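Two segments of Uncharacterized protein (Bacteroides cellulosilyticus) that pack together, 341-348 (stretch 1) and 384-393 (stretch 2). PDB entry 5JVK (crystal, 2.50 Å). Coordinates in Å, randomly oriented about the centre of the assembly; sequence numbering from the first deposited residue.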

ATOM      1  N   ILE A 341      -6.406   3.042  -0.391  1.00 21.40           N
ATOM      2  CA  ILE A 341      -7.246   1.909  -0.763  1.00 21.15           C
ATOM      3  C   ILE A 341      -6.804   0.726   0.091  1.00 20.99           C
ATOM      4  O   ILE A 341      -5.615   0.573   0.364  1.00 21.06           O
ATOM      5  N   GLY A 342      -7.753  -0.088   0.539  1.00 20.47           N
ATOM      6  CA  GLY A 342      -7.414  -1.225   1.377  1.00 20.15           C
ATOM      7  C   GLY A 342      -8.579  -2.097   1.781  1.00 20.02           C
ATOM      8  O   GLY A 342      -9.741  -1.733   1.604  1.00 20.09           O
ATOM      9  N   TRP A 343      -8.235  -3.267   2.306  1.00 19.79           N
ATOM     10  CA  TRP A 343      -9.178  -4.222   2.873  1.00 19.84           C
ATOM     11  C   TRP A 343      -8.658  -4.605   4.255  1.00 19.85           C
ATOM     12  O   TRP A 343      -7.451  -4.540   4.505  1.00 20.03           O
ATOM     13  N   ASN A 344      -9.565  -5.006   5.142  1.00 19.87           N
ATOM     14  CA  ASN A 344      -9.224  -5.309   6.539  1.00 19.78           C
ATOM     15  C   ASN A 344      -9.573  -6.747   6.904  1.00 19.85           C
ATOM     16  O   ASN A 344     -10.475  -7.344   6.313  1.00 19.91           O
ATOM     17  N   SER A 345      -8.860  -7.280   7.896  1.00 19.86           N
ATOM     18  CA  SER A 345      -9.049  -8.664   8.357  1.00 19.83           C
ATOM     19  C   SER A 345     -10.266  -8.901   9.274  1.00 19.75           C
ATOM     20  O   SER A 345     -10.471 -10.031   9.728  1.00 20.10           O
ATOM     21  N   THR A 346     -11.062  -7.865   9.552  1.00 19.50           N
ATOM     22  CA  THR A 346     -12.331  -8.038  10.272  1.00 19.29           C
ATOM     23  C   THR A 346     -13.427  -8.540   9.327  1.00 18.89           C
ATOM     24  O   THR A 346     -14.101  -9.526   9.634  1.00 18.91           O
ATOM     25  N   THR A 347     -13.595  -7.863   8.189  1.00 18.41           N
ATOM     26  CA  THR A 347     -14.622  -8.222   7.193  1.00 18.10           C
ATOM     27  C   THR A 347     -14.111  -9.094   6.030  1.00 18.07           C
ATOM     28  O   THR A 347     -14.895  -9.488   5.164  1.00 18.11           O
ATOM     29  N   ASN A 348     -12.808  -9.376   5.999  1.00 17.96           N
ATOM     30  CA  ASN A 348     -12.241 -10.372   5.083  1.00 17.94           C
ATOM     31  C   ASN A 348     -11.298 -11.311   5.826  1.00 17.90           C
ATOM     32  O   ASN A 348     -10.785 -10.982   6.896  1.00 17.76           O
ATOM     33  N   THR A 384      -7.881  -5.263  18.799  1.00 30.66           N
ATOM     34  CA  THR A 384      -9.296  -5.635  18.754  1.00 30.63           C
ATOM     35  C   THR A 384      -9.681  -6.297  17.413  1.00 30.42           C
ATOM     36  O   THR A 384      -9.612  -5.651  16.368  1.00 30.25           O
ATOM     37  N   PRO A 385     -10.082  -7.586  17.442  1.00 30.23           N
ATOM     38  CA  PRO A 385     -10.404  -8.280  16.188  1.00 30.39           C
ATOM     39  C   PRO A 385     -11.641  -7.741  15.454  1.00 30.53           C
ATOM     40  O   PRO A 385     -11.632  -7.682  14.222  1.00 30.69           O
ATOM     41  N   ASP A 386     -12.676  -7.341  16.195  1.00 30.57           N
ATOM     42  CA  ASP A 386     -13.934  -6.860  15.588  1.00 30.98           C
ATOM     43  C   ASP A 386     -13.998  -5.344  15.319  1.00 29.90           C
ATOM     44  O   ASP A 386     -15.062  -4.828  14.976  1.00 29.90           O
ATOM     45  N   ASN A 387     -12.872  -4.642  15.480  1.00 29.02           N
ATOM     46  CA  ASN A 387     -12.737  -3.230  15.095  1.00 28.09           C
ATOM     47  C   ASN A 387     -12.007  -3.177  13.750  1.00 27.18           C
ATOM     48  O   ASN A 387     -10.833  -3.546  13.674  1.00 26.77           O
ATOM     49  N   ILE A 388     -12.695  -2.719  12.700  1.00 26.28           N
ATOM     50  CA  ILE A 388     -12.129  -2.734  11.335  1.00 26.06           C
ATOM     51  C   ILE A 388     -10.854  -1.896  11.194  1.00 25.67           C
ATOM     52  O   ILE A 388      -9.946  -2.272  10.458  1.00 25.20           O
ATOM     53  N   GLU A 389     -10.791  -0.781  11.922  1.00 25.75           N
ATOM     54  CA  GLU A 389      -9.666   0.151  11.841  1.00 25.89           C
ATOM     55  C   GLU A 389      -8.369  -0.414  12.439  1.00 25.69           C
ATOM     56  O   GLU A 389      -7.291   0.080  12.130  1.00 25.29           O
ATOM     57  N   HIS A 390      -8.484  -1.445  13.279  1.00 26.03           N
ATOM     58  CA  HIS A 390      -7.328  -2.151  13.853  1.00 25.99           C
ATOM     59  C   HIS A 390      -6.839  -3.337  13.012  1.00 25.59           C
ATOM     60  O   HIS A 390      -5.945  -4.063  13.457  1.00 26.05           O
ATOM     61  N   ASN A 391      -7.411  -3.548  11.823  1.00 24.60           N
ATOM     62  CA  ASN A 391      -7.118  -4.748  11.024  1.00 23.93           C
ATOM     63  C   ASN A 391      -6.812  -4.499   9.533  1.00 23.38           C
ATOM     64  O   ASN A 391      -6.809  -5.445   8.743  1.00 23.10           O
ATOM     65  N   PHE A 392      -6.502  -3.254   9.162  1.00 22.92           N
ATOM     66  CA  PHE A 392      -6.114  -2.916   7.778  1.00 22.35           C
ATOM     67  C   PHE A 392      -4.638  -3.199   7.457  1.00 22.11           C
ATOM     68  O   PHE A 392      -4.224  -3.048   6.304  1.00 22.00           O
ATOM     69  N   GLY A 393      -3.853  -3.608   8.454  1.00 22.04           N
ATOM     70  CA  GLY A 393      -2.401  -3.695   8.316  1.00 22.06           C
ATOM     71  C   GLY A 393      -1.838  -4.848   7.502  1.00 21.86           C
ATOM     72  O   GLY A 393      -2.499  -5.866   7.299  1.00 21.95           O
TER

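Two hydrogen bonds join the stretches, both ending on backbone carbonyls of 384-393. The hydroxyl of Thr-346, whose CA-to-CB bond points toward the other stretch (chi1 m, -59°), donates from Thr-346 OG1 to Pro-385 O at 2.7 Å, reaching into the turn that runs from Thr-384 to Asn-387. Nearby, the backbone of Ser-345 donates from Ser-345 N to Asn-391 O at 2.9 Å with a nearly straight angle of 165°; the same carbonyl oxygen, Asn-391 O, lies 3.3 Å from Asn-344 CA in a CA-H...O contact. Asn-391 (chi1 m, -67°) also points toward 341-348 and sets its side-chain amide among Thr-346 OG1 and the carbonyl oxygens of Thr-384, Pro-385 and Asn-387; the amide is probably turned over in the model, so its bonding remains open.

Asn-344 points inward with chi1 p (62°), and its side chain serves its own stretch as well as the contact. Asn-344 OD1 accepts from Thr-347 N at 3.0 Å and, weakly, from Thr-346 N at 3.2 Å, which ties the side chain to the backbone that follows it. Asn-344 CB sits over one face of the Phe-392 ring, 3.6 Å from its centroid and 4° off the normal, a CH-pi contact, while Asn-344 ND2 lies 3.3 Å from Phe-392 CZ.

Phe-392 (chi1 m, -82°) leaves its backbone sideways, but its ring comes nearer to 341-348. Gly-342 O meets the ring edge, 3.9 Å from Phe-392 CE1, and Trp-343 O lies 3.5 Å from Phe-392 CD1. The CA-to-CB bond of Trp-343 (chi1 m) points away, and the residue makes its contact through its carbonyl.

Ile-388, exposed and with its CA-to-CB bond sideways (chi1 p, chi2 t), packs Ile-388 CG2 against Thr-346 CB at 3.9 Å and Thr-347 CG2 at 4.2 Å, and Thr-346 CG2 rests 3.9 Å from Asp-386 CA.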

ATOM      1  CB  ILE A 341      -7.182   1.600  -2.279  1.00 21.16           C
ATOM      2  CG1 ILE A 341      -8.190   0.505  -2.649  1.00 21.32           C
ATOM      3  CG2 ILE A 341      -5.774   1.205  -2.716  1.00 21.19           C
ATOM      4  CD1 ILE A 341      -8.381   0.329  -4.140  1.00 21.33           C
ATOM      5  CB  TRP A 343      -9.284  -5.459   1.983  1.00 19.88           C
ATOM      6  CG  TRP A 343     -10.005  -5.227   0.680  1.00 19.74           C
ATOM      7  CD1 TRP A 343     -11.287  -5.564   0.391  1.00 19.73           C
ATOM      8  CD2 TRP A 343      -9.476  -4.621  -0.504  1.00 19.65           C
ATOM      9  NE1 TRP A 343     -11.601  -5.210  -0.893  1.00 19.87           N
ATOM     10  CE2 TRP A 343     -10.507  -4.627  -1.469  1.00 19.71           C
ATOM     11  CE3 TRP A 343      -8.234  -4.079  -0.845  1.00 19.59           C
ATOM     12  CZ2 TRP A 343     -10.336  -4.103  -2.752  1.00 19.74           C
ATOM     13  CZ3 TRP A 343      -8.062  -3.556  -2.114  1.00 19.65           C
ATOM     14  CH2 TRP A 343      -9.110  -3.572  -3.058  1.00 19.80           C
ATOM     15  CB  ASN A 344      -9.917  -4.332   7.496  1.00 19.71           C
ATOM     16  CG  ASN A 344     -11.430  -4.409   7.424  1.00 19.86           C
ATOM     17  OD1 ASN A 344     -12.046  -5.311   7.991  1.00 19.92           O
ATOM     18  ND2 ASN A 344     -12.037  -3.455   6.727  1.00 19.75           N
ATOM     19  CB  SER A 345      -7.773  -9.182   9.033  1.00 19.65           C
ATOM     20  OG  SER A 345      -6.674  -9.139   8.139  1.00 19.57           O
ATOM     21  CB  THR A 346     -12.787  -6.735  10.962  1.00 19.36           C
ATOM     22  OG1 THR A 346     -11.784  -6.308  11.893  1.00 19.28           O
ATOM     23  CG2 THR A 346     -14.111  -6.931  11.707  1.00 19.38           C
ATOM     24  CB  THR A 347     -15.311  -6.970   6.616  1.00 17.84           C
ATOM     25  OG1 THR A 347     -14.339  -6.127   5.993  1.00 17.71           O
ATOM     26  CG2 THR A 347     -16.023  -6.197   7.711  1.00 17.86           C
ATOM     27  CB  ASN A 348     -11.478  -9.694   3.940  1.00 17.99           C
ATOM     28  CG  ASN A 348     -12.396  -9.158   2.855  1.00 18.04           C
ATOM     29  OD1 ASN A 348     -13.112  -9.913   2.198  1.00 18.05           O
ATOM     30  ND2 ASN A 348     -12.359  -7.861   2.642  1.00 17.83           N
ATOM     31  CB  THR A 384     -10.188  -4.397  18.995  1.00 30.65           C
ATOM     32  OG1 THR A 384      -9.761  -3.729  20.188  1.00 30.41           O
ATOM     33  CG2 THR A 384     -11.653  -4.786  19.134  1.00 30.88           C
ATOM     34  CB  PRO A 385     -10.623  -9.732  16.630  1.00 30.43           C
ATOM     35  CG  PRO A 385     -11.023  -9.643  18.061  1.00 30.28           C
ATOM     36  CD  PRO A 385     -10.300  -8.453  18.618  1.00 30.17           C
ATOM     37  CB  ASP A 386     -15.152  -7.337  16.408  1.00 32.00           C
ATOM     38  CG  ASP A 386     -15.299  -6.624  17.744  1.00 32.62           C
ATOM     39  OD1 ASP A 386     -14.272  -6.303  18.381  1.00 33.37           O
ATOM     40  OD2 ASP A 386     -16.453  -6.404  18.165  1.00 33.26           O
ATOM     41  CB  ASN A 387     -11.946  -2.474  16.177  1.00 28.28           C
ATOM     42  CG  ASN A 387     -11.780  -0.987  15.880  1.00 28.65           C
ATOM     43  OD1 ASN A 387     -12.261  -0.468  14.870  1.00 29.31           O
ATOM     44  ND2 ASN A 387     -11.089  -0.293  16.773  1.00 28.49           N
ATOM     45  CB  ILE A 388     -13.147  -2.321  10.228  1.00 25.96           C
ATOM     46  CG1 ILE A 388     -13.607  -0.859  10.354  1.00 25.89           C
ATOM     47  CG2 ILE A 388     -14.354  -3.252  10.216  1.00 26.13           C
ATOM     48  CD1 ILE A 388     -14.373  -0.373   9.139  1.00 26.01           C
ATOM     49  CB  GLU A 389     -10.022   1.485  12.519  1.00 26.19           C
ATOM     50  CG  GLU A 389     -11.200   2.241  11.899  1.00 26.35           C
ATOM     51  CD  GLU A 389     -10.944   2.764  10.486  1.00 26.82           C
ATOM     52  OE1 GLU A 389      -9.776   2.888  10.063  1.00 26.46           O
ATOM     53  OE2 GLU A 389     -11.932   3.067   9.786  1.00 27.62           O
ATOM     54  CB  HIS A 390      -7.683  -2.668  15.258  1.00 26.38           C
ATOM     55  CG  HIS A 390      -7.870  -1.588  16.276  1.00 26.96           C
ATOM     56  ND1 HIS A 390      -8.061  -1.860  17.613  1.00 27.35           N
ATOM     57  CD2 HIS A 390      -7.872  -0.239  16.164  1.00 27.19           C
ATOM     58  CE1 HIS A 390      -8.191  -0.727  18.278  1.00 27.51           C
ATOM     59  NE2 HIS A 390      -8.078   0.273  17.422  1.00 27.52           N
ATOM     60  CB  ASN A 391      -8.276  -5.739  11.189  1.00 23.98           C
ATOM     61  CG  ASN A 391      -8.371  -6.285  12.598  1.00 24.18           C
ATOM     62  OD1 ASN A 391      -9.251  -5.908  13.367  1.00 24.42           O
ATOM     63  ND2 ASN A 391      -7.446  -7.163  12.950  1.00 24.42           N
ATOM     64  CB  PHE A 392      -6.405  -1.436   7.473  1.00 22.24           C
ATOM     65  CG  PHE A 392      -7.829  -1.153   7.103  1.00 22.32           C
ATOM     66  CD1 PHE A 392      -8.273  -1.361   5.797  1.00 22.35           C
ATOM     67  CD2 PHE A 392      -8.725  -0.654   8.045  1.00 22.23           C
ATOM     68  CE1 PHE A 392      -9.590  -1.089   5.446  1.00 22.53           C
ATOM     69  CE2 PHE A 392     -10.042  -0.379   7.699  1.00 22.28           C
ATOM     70  CZ  PHE A 392     -10.476  -0.597   6.399  1.00 22.35           C
TER